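Local coordinates for protein probable N-glycosylase/DNA lyase (PDB 3N0U) that is a probable N-glycosylase/DNA lyase, an all-helical member of the helix-hairpin-helix family of DNA glycosylases, at residues A[35-41]-A[148-153]; A[53-57]-A[145-149]; A[108-112]-A[130-136]. All coordinates share one frame; numbering follows the deposited sequence.

Contact 1: A[35-41]-A[148-153]; sequences FEEFKRL and RNTGVE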
loop_
_atom_site.group_PDB
_atom_site.type_symbol
_atom_site.label_atom_id
_atom_site.label_comp_id
_atom_site.label_asym_id
_atom_site.label_seq_id
_atom_site.Cartn_x
_atom_site.Cartn_y
_atom_site.Cartn_z
ATOM N N PHE A 35 -11.091 1.234 -6.023
ATOM C CA PHE A 35 -10.699 2.629 -5.930
ATOM C C PHE A 35 -11.778 3.530 -5.369
ATOM O O PHE A 35 -11.469 4.517 -4.690
ATOM C CB PHE A 35 -10.145 3.179 -7.244
ATOM C CG PHE A 35 -8.770 3.678 -7.076
ATOM C CD1 PHE A 35 -7.708 2.811 -7.182
ATOM C CD2 PHE A 35 -8.543 4.976 -6.661
ATOM C CE1 PHE A 35 -6.427 3.240 -6.957
ATOM C CE2 PHE A 35 -7.253 5.418 -6.418
ATOM C CZ PHE A 35 -6.194 4.542 -6.581
ATOM N N GLU A 36 -13.041 3.201 -5.626
ATOM C CA GLU A 36 -14.132 3.993 -5.058
ATOM C C GLU A 36 -14.100 3.881 -3.537
ATOM O O GLU A 36 -14.424 4.833 -2.830
ATOM C CB GLU A 36 -15.481 3.545 -5.627
ATOM C CG GLU A 36 -15.749 4.096 -7.013
ATOM C CD GLU A 36 -16.623 3.180 -7.863
ATOM O OE1 GLU A 36 -17.360 2.345 -7.283
ATOM O OE2 GLU A 36 -16.572 3.297 -9.116
ATOM N N GLU A 37 -13.694 2.721 -3.034
ATOM C CA GLU A 37 -13.578 2.516 -1.598
ATOM C C GLU A 37 -12.393 3.323 -1.047
ATOM O O GLU A 37 -12.476 3.941 0.018
ATOM C CB GLU A 37 -13.456 1.020 -1.276
ATOM C CG GLU A 37 -14.709 0.219 -1.694
ATOM C CD GLU A 37 -14.524 -1.291 -1.702
ATOM O OE1 GLU A 37 -13.415 -1.765 -1.392
ATOM O OE2 GLU A 37 -15.506 -2.003 -2.026
ATOM N N PHE A 38 -11.299 3.363 -1.796
ATOM C CA PHE A 38 -10.155 4.168 -1.382
ATOM C C PHE A 38 -10.537 5.642 -1.333
ATOM O O PHE A 38 -10.188 6.340 -0.387
ATOM C CB PHE A 38 -8.985 4.018 -2.357
ATOM C CG PHE A 38 -8.420 2.614 -2.452
ATOM C CD1 PHE A 38 -8.616 1.680 -1.451
ATOM C CD2 PHE A 38 -7.639 2.275 -3.530
ATOM C CE1 PHE A 38 -8.069 0.417 -1.547
ATOM C CE2 PHE A 38 -7.086 1.012 -3.642
ATOM C CZ PHE A 38 -7.291 0.082 -2.643
ATOM N N LYS A 39 -11.214 6.119 -2.378
ATOM C CA LYS A 39 -11.598 7.535 -2.448
ATOM C C LYS A 39 -12.540 7.889 -1.299
ATOM O O LYS A 39 -12.450 8.985 -0.731
ATOM C CB LYS A 39 -12.205 7.896 -3.814
ATOM C CG LYS A 39 -11.181 7.873 -4.942
ATOM C CD LYS A 39 -11.657 8.620 -6.182
ATOM C CE LYS A 39 -10.661 9.707 -6.603
ATOM N NZ LYS A 39 -9.235 9.225 -6.681
ATOM N N ARG A 40 -13.417 6.955 -0.945
ATOM C CA ARG A 40 -14.381 7.157 0.135
ATOM C C ARG A 40 -13.642 7.351 1.446
ATOM O O ARG A 40 -14.009 8.214 2.237
ATOM C CB ARG A 40 -15.377 5.984 0.243
ATOM C CG ARG A 40 -16.315 6.068 1.450
ATOM C CD ARG A 40 -17.183 4.832 1.566
ATOM N NE ARG A 40 -17.774 4.475 0.278
ATOM C CZ ARG A 40 -17.755 3.255 -0.254
ATOM N NH1 ARG A 40 -17.183 2.248 0.392
ATOM N NH2 ARG A 40 -18.317 3.038 -1.435
ATOM N N LEU A 41 -12.585 6.572 1.668
ATOM C CA LEU A 41 -11.806 6.683 2.899
ATOM C C LEU A 41 -11.136 8.064 2.975
ATOM O O LEU A 41 -11.208 8.735 3.988
ATOM C CB LEU A 41 -10.767 5.557 2.960
ATOM C CG LEU A 41 -9.808 5.623 4.143
ATOM C CD1 LEU A 41 -10.574 5.601 5.484
ATOM C CD2 LEU A 41 -8.787 4.505 4.100
ATOM N N ARG A 148 -2.154 5.605 -1.305
ATOM C CA ARG A 148 -2.957 5.060 -2.381
ATOM C C ARG A 148 -4.306 4.557 -1.859
ATOM O O ARG A 148 -5.347 4.762 -2.501
ATOM C CB ARG A 148 -2.183 3.919 -3.053
ATOM C CG ARG A 148 -2.716 3.480 -4.411
ATOM C CD ARG A 148 -3.984 2.606 -4.342
ATOM N NE ARG A 148 -3.837 1.418 -3.512
ATOM C CZ ARG A 148 -3.378 0.247 -3.939
ATOM N NH1 ARG A 148 -2.971 0.097 -5.181
ATOM N NH2 ARG A 148 -3.279 -0.771 -3.095
ATOM N N ASN A 149 -4.279 3.884 -0.699
ATOM C CA ASN A 149 -5.483 3.315 -0.119
ATOM C C ASN A 149 -6.460 4.380 0.426
ATOM O O ASN A 149 -7.570 4.054 0.840
ATOM C CB ASN A 149 -5.163 2.267 0.948
ATOM C CG ASN A 149 -4.754 0.930 0.350
ATOM O OD1 ASN A 149 -4.412 0.837 -0.811
ATOM N ND2 ASN A 149 -4.789 -0.096 1.150
ATOM N N THR A 150 -6.048 5.643 0.420
ATOM C CA THR A 150 -6.945 6.742 0.757
ATOM C C THR A 150 -7.360 7.526 -0.496
ATOM O O THR A 150 -7.983 8.574 -0.396
ATOM C CB THR A 150 -6.307 7.731 1.765
ATOM O OG1 THR A 150 -5.307 8.538 1.113
ATOM C CG2 THR A 150 -5.704 6.988 2.913
ATOM N N GLY A 151 -7.000 7.009 -1.665
ATOM C CA GLY A 151 -7.424 7.569 -2.937
ATOM C C GLY A 151 -6.341 8.248 -3.758
ATOM O O GLY A 151 -6.617 8.709 -4.873
ATOM N N VAL A 152 -5.116 8.325 -3.238
ATOM C CA VAL A 152 -4.033 8.970 -3.995
ATOM C C VAL A 152 -3.632 8.129 -5.212
ATOM O O VAL A 152 -3.448 6.909 -5.109
ATOM C CB VAL A 152 -2.795 9.240 -3.104
ATOM C CG1 VAL A 152 -1.602 9.699 -3.936
ATOM C CG2 VAL A 152 -3.131 10.287 -2.023
ATOM N N GLU A 153 -3.510 8.763 -6.372
ATOM C CA GLU A 153 -3.193 8.016 -7.582
ATOM C C GLU A 153 -1.773 8.197 -8.101
ATOM O O GLU A 153 -1.336 7.448 -8.985
ATOM C CB GLU A 153 -4.210 8.362 -8.673
ATOM C CG GLU A 153 -5.614 7.806 -8.341
ATOM C CD GLU A 153 -6.654 7.996 -9.438
ATOM O OE1 GLU A 153 -6.418 7.534 -10.587
ATOM O OE2 GLU A 153 -7.726 8.576 -9.135
HETATM O O HOH W 1 -9.824 10.539 -1.667
#

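Contact 2: A[53-57]-A[145-149]; sequences ELSFC and HFLRN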
loop_
_atom_site.group_PDB
_atom_site.type_symbol
_atom_site.label_atom_id
_atom_site.label_comp_id
_atom_site.label_asym_id
_atom_site.label_seq_id
_atom_site.Cartn_x
_atom_site.Cartn_y
_atom_site.Cartn_z
ATOM N N GLU A 53 -6.396 2.258 8.555
ATOM C CA GLU A 53 -5.768 1.963 7.275
ATOM C C GLU A 53 -4.247 2.052 7.379
ATOM O O GLU A 53 -3.531 1.259 6.797
ATOM C CB GLU A 53 -6.266 2.904 6.189
ATOM C CG GLU A 53 -5.943 2.417 4.774
ATOM C CD GLU A 53 -6.664 1.122 4.441
ATOM O OE1 GLU A 53 -7.638 0.750 5.144
ATOM O OE2 GLU A 53 -6.222 0.440 3.512
ATOM N N LEU A 54 -3.742 3.033 8.115
ATOM C CA LEU A 54 -2.312 3.098 8.352
ATOM C C LEU A 54 -1.840 1.817 9.055
ATOM O O LEU A 54 -0.789 1.268 8.719
ATOM C CB LEU A 54 -1.959 4.341 9.188
ATOM C CG LEU A 54 -0.475 4.539 9.413
ATOM C CD1 LEU A 54 0.243 4.870 8.091
ATOM C CD2 LEU A 54 -0.271 5.646 10.438
ATOM N N SER A 55 -2.629 1.334 10.009
ATOM C CA SER A 55 -2.304 0.087 10.718
ATOM C C SER A 55 -2.317 -1.140 9.807
ATOM O O SER A 55 -1.445 -2.020 9.927
ATOM C CB SER A 55 -3.232 -0.110 11.913
ATOM O OG SER A 55 -3.122 1.008 12.799
ATOM N N PHE A 56 -3.257 -1.174 8.865
ATOM C CA PHE A 56 -3.291 -2.223 7.857
ATOM C C PHE A 56 -1.956 -2.232 7.118
ATOM O O PHE A 56 -1.371 -3.282 6.873
ATOM C CB PHE A 56 -4.460 -2.006 6.885
ATOM C CG PHE A 56 -4.384 -2.844 5.637
ATOM C CD1 PHE A 56 -4.864 -4.139 5.630
ATOM C CD2 PHE A 56 -3.852 -2.329 4.467
ATOM C CE1 PHE A 56 -4.795 -4.912 4.485
ATOM C CE2 PHE A 56 -3.784 -3.100 3.324
ATOM C CZ PHE A 56 -4.254 -4.400 3.338
ATOM N N CYS A 57 -1.452 -1.054 6.783
ATOM C CA CYS A 57 -0.207 -0.985 6.039
ATOM C C CYS A 57 1.010 -1.404 6.885
ATOM O O CYS A 57 1.951 -2.011 6.377
ATOM C CB CYS A 57 -0.023 0.408 5.430
ATOM S SG CYS A 57 -1.278 0.787 4.184
ATOM N N HIS A 145 1.627 2.904 -0.093
ATOM C CA HIS A 145 0.480 2.025 0.033
ATOM C C HIS A 145 -0.660 2.686 0.800
ATOM O O HIS A 145 -1.809 2.681 0.340
ATOM C CB HIS A 145 0.945 0.763 0.750
ATOM C CG HIS A 145 -0.039 -0.354 0.741
ATOM N ND1 HIS A 145 0.193 -1.532 1.416
ATOM C CD2 HIS A 145 -1.236 -0.500 0.125
ATOM C CE1 HIS A 145 -0.827 -2.353 1.233
ATOM N NE2 HIS A 145 -1.708 -1.751 0.452
ATOM N N PHE A 146 -0.337 3.253 1.965
ATOM C CA PHE A 146 -1.326 3.961 2.768
ATOM C C PHE A 146 -1.976 5.086 1.950
ATOM O O PHE A 146 -3.210 5.203 1.888
ATOM C CB PHE A 146 -0.681 4.531 4.042
ATOM C CG PHE A 146 -1.554 5.511 4.793
ATOM C CD1 PHE A 146 -2.666 5.081 5.477
ATOM C CD2 PHE A 146 -1.252 6.847 4.790
ATOM C CE1 PHE A 146 -3.461 5.969 6.152
ATOM C CE2 PHE A 146 -2.054 7.746 5.455
ATOM C CZ PHE A 146 -3.158 7.296 6.138
ATOM N N LEU A 147 -1.160 5.928 1.340
ATOM C CA LEU A 147 -1.708 7.060 0.602
ATOM C C LEU A 147 -2.604 6.598 -0.554
ATOM O O LEU A 147 -3.723 7.092 -0.740
ATOM C CB LEU A 147 -0.586 8.005 0.153
ATOM C CG LEU A 147 0.074 8.756 1.328
ATOM C CD1 LEU A 147 1.367 9.412 0.900
ATOM C CD2 LEU A 147 -0.885 9.792 1.924
ATOM N N ARG A 148 -2.154 5.605 -1.305
ATOM C CA ARG A 148 -2.957 5.060 -2.381
ATOM C C ARG A 148 -4.306 4.557 -1.859
ATOM O O ARG A 148 -5.347 4.762 -2.501
ATOM C CB ARG A 148 -2.183 3.919 -3.053
ATOM C CG ARG A 148 -2.716 3.480 -4.411
ATOM C CD ARG A 148 -3.984 2.606 -4.342
ATOM N NE ARG A 148 -3.837 1.418 -3.512
ATOM C CZ ARG A 148 -3.378 0.247 -3.939
ATOM N NH1 ARG A 148 -2.971 0.097 -5.181
ATOM N NH2 ARG A 148 -3.279 -0.771 -3.095
ATOM N N ASN A 149 -4.279 3.884 -0.699
ATOM C CA ASN A 149 -5.483 3.315 -0.119
ATOM C C ASN A 149 -6.460 4.380 0.426
ATOM O O ASN A 149 -7.570 4.054 0.840
ATOM C CB ASN A 149 -5.163 2.267 0.948
ATOM C CG ASN A 149 -4.754 0.930 0.350
ATOM O OD1 ASN A 149 -4.412 0.837 -0.811
ATOM N ND2 ASN A 149 -4.789 -0.096 1.150
HETATM O O HOH W 2 2.182 -1.645 3.507
#

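Contact 3: A[108-112]-A[130-136]; sequences ENRKL and FLVRNAK. With NA (sodium ion), chain D.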
loop_
_atom_site.group_PDB
_atom_site.type_symbol
_atom_site.label_atom_id
_atom_site.label_comp_id
_atom_site.label_asym_id
_atom_site.label_seq_id
_atom_site.Cartn_x
_atom_site.Cartn_y
_atom_site.Cartn_z
ATOM N N GLU A 108 2.771 3.225 18.978
ATOM C CA GLU A 108 3.601 4.424 18.850
ATOM C C GLU A 108 3.000 5.408 17.857
ATOM O O GLU A 108 3.073 6.624 18.039
ATOM C CB GLU A 108 5.020 4.064 18.416
ATOM C CG GLU A 108 5.827 3.309 19.434
ATOM C CD GLU A 108 7.189 2.882 18.882
ATOM O OE1 GLU A 108 7.247 1.904 18.095
ATOM O OE2 GLU A 108 8.196 3.540 19.216
ATOM N N ASN A 109 2.392 4.882 16.807
ATOM C CA ASN A 109 1.839 5.724 15.752
ATOM C C ASN A 109 0.605 6.495 16.186
ATOM O O ASN A 109 0.127 7.371 15.459
ATOM C CB ASN A 109 1.517 4.874 14.525
ATOM C CG ASN A 109 2.739 4.488 13.778
ATOM O OD1 ASN A 109 3.784 5.090 13.952
ATOM N ND2 ASN A 109 2.630 3.476 12.938
ATOM N N ARG A 110 0.062 6.169 17.352
ATOM C CA ARG A 110 -1.122 6.879 17.813
ATOM C C ARG A 110 -0.830 8.369 17.988
ATOM O O ARG A 110 -1.741 9.195 18.005
ATOM C CB ARG A 110 -1.690 6.238 19.087
ATOM C CG ARG A 110 -2.209 4.851 18.826
ATOM C CD ARG A 110 -2.543 4.117 20.099
ATOM N NE ARG A 110 -3.028 2.772 19.820
ATOM C CZ ARG A 110 -3.216 1.830 20.732
ATOM N NH1 ARG A 110 -2.931 2.060 22.012
ATOM N NH2 ARG A 110 -3.703 0.647 20.354
ATOM N N LYS A 111 0.446 8.712 18.086
ATOM C CA LYS A 111 0.848 10.116 18.121
ATOM C C LYS A 111 0.357 10.884 16.884
ATOM O O LYS A 111 0.290 12.117 16.906
ATOM C CB LYS A 111 2.379 10.242 18.199
ATOM C CG LYS A 111 3.075 9.799 16.926
ATOM C CD LYS A 111 4.596 9.848 17.015
ATOM C CE LYS A 111 5.205 9.302 15.717
ATOM N NZ LYS A 111 6.694 9.355 15.715
ATOM N N LEU A 112 0.046 10.158 15.809
ATOM C CA LEU A 112 -0.359 10.775 14.540
ATOM C C LEU A 112 -1.857 11.035 14.443
ATOM O O LEU A 112 -2.304 11.695 13.510
ATOM C CB LEU A 112 0.059 9.900 13.353
ATOM C CG LEU A 112 1.559 9.669 13.255
ATOM C CD1 LEU A 112 1.862 8.764 12.070
ATOM C CD2 LEU A 112 2.310 11.011 13.156
ATOM N N PHE A 130 6.884 12.491 5.063
ATOM C CA PHE A 130 6.534 12.610 6.475
ATOM C C PHE A 130 6.327 11.264 7.133
ATOM O O PHE A 130 6.817 11.018 8.218
ATOM C CB PHE A 130 5.275 13.449 6.660
ATOM C CG PHE A 130 4.814 13.507 8.089
ATOM C CD1 PHE A 130 3.931 12.562 8.582
ATOM C CD2 PHE A 130 5.311 14.471 8.947
ATOM C CE1 PHE A 130 3.526 12.596 9.907
ATOM C CE2 PHE A 130 4.905 14.512 10.280
ATOM C CZ PHE A 130 4.020 13.575 10.756
ATOM N N LEU A 131 5.588 10.391 6.467
ATOM C CA LEU A 131 5.277 9.096 7.030
ATOM C C LEU A 131 6.515 8.228 7.109
ATOM O O LEU A 131 6.695 7.500 8.074
ATOM C CB LEU A 131 4.204 8.411 6.187
ATOM C CG LEU A 131 2.821 9.034 6.285
ATOM C CD1 LEU A 131 1.947 8.496 5.170
ATOM C CD2 LEU A 131 2.185 8.801 7.672
ATOM N N VAL A 132 7.360 8.269 6.092
ATOM C CA VAL A 132 8.608 7.528 6.150
ATOM C C VAL A 132 9.413 7.928 7.379
ATOM O O VAL A 132 9.942 7.075 8.105
ATOM C CB VAL A 132 9.450 7.743 4.892
ATOM C CG1 VAL A 132 10.824 7.129 5.060
ATOM C CG2 VAL A 132 8.759 7.119 3.690
ATOM N N ARG A 133 9.508 9.221 7.638
ATOM C CA ARG A 133 10.332 9.670 8.750
ATOM C C ARG A 133 9.681 9.448 10.121
ATOM O O ARG A 133 10.380 9.178 11.107
ATOM C CB ARG A 133 10.698 11.149 8.597
ATOM C CG ARG A 133 11.636 11.652 9.706
ATOM C CD ARG A 133 12.051 13.085 9.500
ATOM N NE ARG A 133 12.636 13.274 8.180
ATOM C CZ ARG A 133 13.925 13.116 7.891
ATOM N NH1 ARG A 133 14.789 12.756 8.835
ATOM N NH2 ARG A 133 14.351 13.318 6.648
ATOM N N ASN A 134 8.352 9.546 10.179
ATOM C CA ASN A 134 7.659 9.698 11.455
ATOM C C ASN A 134 6.757 8.550 11.887
ATOM O O ASN A 134 6.443 8.419 13.066
ATOM C CB ASN A 134 6.875 11.007 11.434
ATOM C CG ASN A 134 7.785 12.199 11.411
ATOM O OD1 ASN A 134 7.902 12.900 10.402
ATOM N ND2 ASN A 134 8.451 12.435 12.523
ATOM N N ALA A 135 6.326 7.730 10.938
ATOM C CA ALA A 135 5.438 6.620 11.276
ATOM C C ALA A 135 6.221 5.334 11.406
ATOM O O ALA A 135 6.874 4.922 10.469
ATOM C CB ALA A 135 4.356 6.470 10.216
ATOM N N LYS A 136 6.123 4.677 12.553
ATOM C CA LYS A 136 6.826 3.418 12.800
ATOM C C LYS A 136 6.254 2.293 11.959
ATOM O O LYS A 136 5.047 2.205 11.774
ATOM C CB LYS A 136 6.695 3.062 14.286
ATOM C CG LYS A 136 7.226 4.155 15.209
ATOM C CD LYS A 136 8.694 4.398 14.938
ATOM C CE LYS A 136 9.311 5.316 15.976
ATOM N NZ LYS A 136 10.739 5.591 15.661
HETATM NA NA NA D . 8.707 5.353 9.111
HETATM O O HOH W 3 10.036 6.140 11.266
HETATM O O HOH W 4 9.820 3.098 9.268
#

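Contact 1: A[35-41]-A[148-153]
Phe-38 of helix 13-44 packs against two nearly coplanar polar groups, stacking on the amide of Asn-149 and putting CE2 over a face of the Arg-148 guanidinium, where helix 140-148 ends in a Schellman motif. Gly-151, at positive phi (110°), is its C-prime residue: Val-152 N reaches back to Leu-147 O and Gly-151 N to Arg-148 O. The absence of a side chain there lets the turn sit close on the helix, Gly-151 CA coming within 4.2 Å of Lys-39 CA. Asn-149 CA lies over the face of the Phe-38 ring, 3.9 Å from its centroid in a CH-pi contact; the amide plane is 17° from that of the ring, with OD1 towards the rim and 3.5 Å from Phe-38 CZ. Phe-38 CE2 is 3.3 Å from Arg-148 NE. Bends at chi2 and chi3 fold the Arg-148 chain back so that NE and NH2 both grip Asn-149 OD1 side-on; the two bonds hold amide and guanidinium in one plane. Asp-206 takes NH1 in a salt bridge, tying the arginine to helix 202-214. The ring plane of Phe-35 stands at 85° to the guanidinium and its CE1 meets Arg-148 CD, while the carbonyls of Gly-151 and Val-152 lie at its edge. CG of Glu-153 also packs on this ring, 3.5 Å from Phe-35 CE2. Leu-41 CD2 reaches Asn-149 O. Water 1 donates to both Lys-39 O and Thr-150 O, bridging the backbones. Glu-153 divides its carboxylate, OE1 hydrogen-bonding to Ser-201 OG, whereas OE2 offers its anti lone pair to Lys-39 NZ in a salt bridge of 3.0 Å; the same NZ makes a weak bond to Gly-151 O at 3.2 Å.

Contact 2: A[53-57]-A[145-149]
Helix 47-59 and helix 140-148 pack side by side within the all-helical core, their backbones nearest at Leu-54 and Phe-146, whose CA atoms are 5.7 Å apart. Leu-54 puts CD1 over one face of the Phe-146 ring, 4.0 Å from its centroid in a CH-pi contact, while Glu-53 C lies at the ring's edge. One turn on, Cys-57 has SG turned beside its own backbone N (chi1 -65°), which sets the sulfur over one face of the His-145 imidazole, 4.0 Å from the centroid, and against Phe-146 CB. The Phe-56 ring meets the same imidazole obliquely, the planes 72° apart and Phe-56 CE2 3.7 Å from His-145 CE1. Water 2 joins the helices, donating to Cys-57 O and hydrogen-bonded to His-145 ND1; NE2 of that histidine bonds to Lys-219 O. The one direct hydrogen bond between the segments runs from Asn-149 ND2 to Glu-53 OE2, 2.8 Å long with 157° at the hydrogen, meeting the oxygen nearly along its C-O axis. A bend at chi2 brings the Glu-53 carboxylate back to the asparagine. Its other oxygen, OE1, forms a salt bridge with Lys-219 and accepts from Gln-72. Both oxygens of this buried acid thus have hydrogen-bond partners, the ammonium of Lys-219 probably offsets its charge, and Asn-149, also bonded to Lys-219 O, ties the two helices to the C-terminal residue.

Contact 3: A[108-112]-A[130-136]
Helix 124-134, the turn after it and helix 140-148 form the helix-hairpin-helix motif of this family, and the hairpin binds a sodium ion; helix 99-109 with its 3-10 extension packs against the end of helix 124-134. Ala-135 is the first residue to leave helical geometry; its O binds the sodium ion at 2.3 Å, and Val-132 O binds at 2.4 Å. Ile-138 O and waters 3 and 4 complete the ligands in the model. Immediately after Ala-135, the side-chain amide of Asn-109 pairs with both backbone polar atoms of Lys-136. Asn-109 OD1 accepts from Lys-136 N at 2.8 Å on a lone pair, and Asn-109 ND2 donates to Lys-136 O at 3.0 Å, at 164° about the hydrogen. The paired bonds fix the rotation of the amide and pin the backbone of Lys-136, inside the hairpin between the metal ligands Ala-135 and Ile-138. About one turn further along, Leu-112 sends its two methyl branches to different partners: CD1 packs 3.9 Å from Ala-135 CB, while CD2 comes to the edge of the Phe-130 ring, 3.8 Å from CE1. At the solvent-exposed side, the aliphatic part of Lys-136 crosses the Glu-108 side chain at a slant, with Lys-136 CG 3.7 Å from Glu-108 OE1; their charged ends stay apart. Lys-111 starts from a chi1 of 69°, with CG between the backbone N and the carbonyl carbon, and then runs fully extended to the helix end. There its NZ donates to Asn-134 O at 2.8 Å, in the plane of that carbonyl.

Contacts 1 and 2 share Arg-148 and Asn-149, and their centres lie about 10 Å apart: the end of helix 140-148 meets helix 47-59 and, just beyond, helix 13-44, which precedes helix 47-59 in the chain. Leu-41 CD2 packs on Glu-53 CG where they join. Contact 3 is nested inside the loops closed by both others; its centre is about 12 Å from that of contact 2, which it touches through Leu-131 on Phe-146 and Leu-112 on Leu-54, but about 20 Å from that of contact 1. Helices 124-134 and 140-148, the pair of the helix-hairpin-helix motif, join contacts 3 and 2. Contact 2 thus stands between the long N-terminal helix and the sodium-binding hairpin.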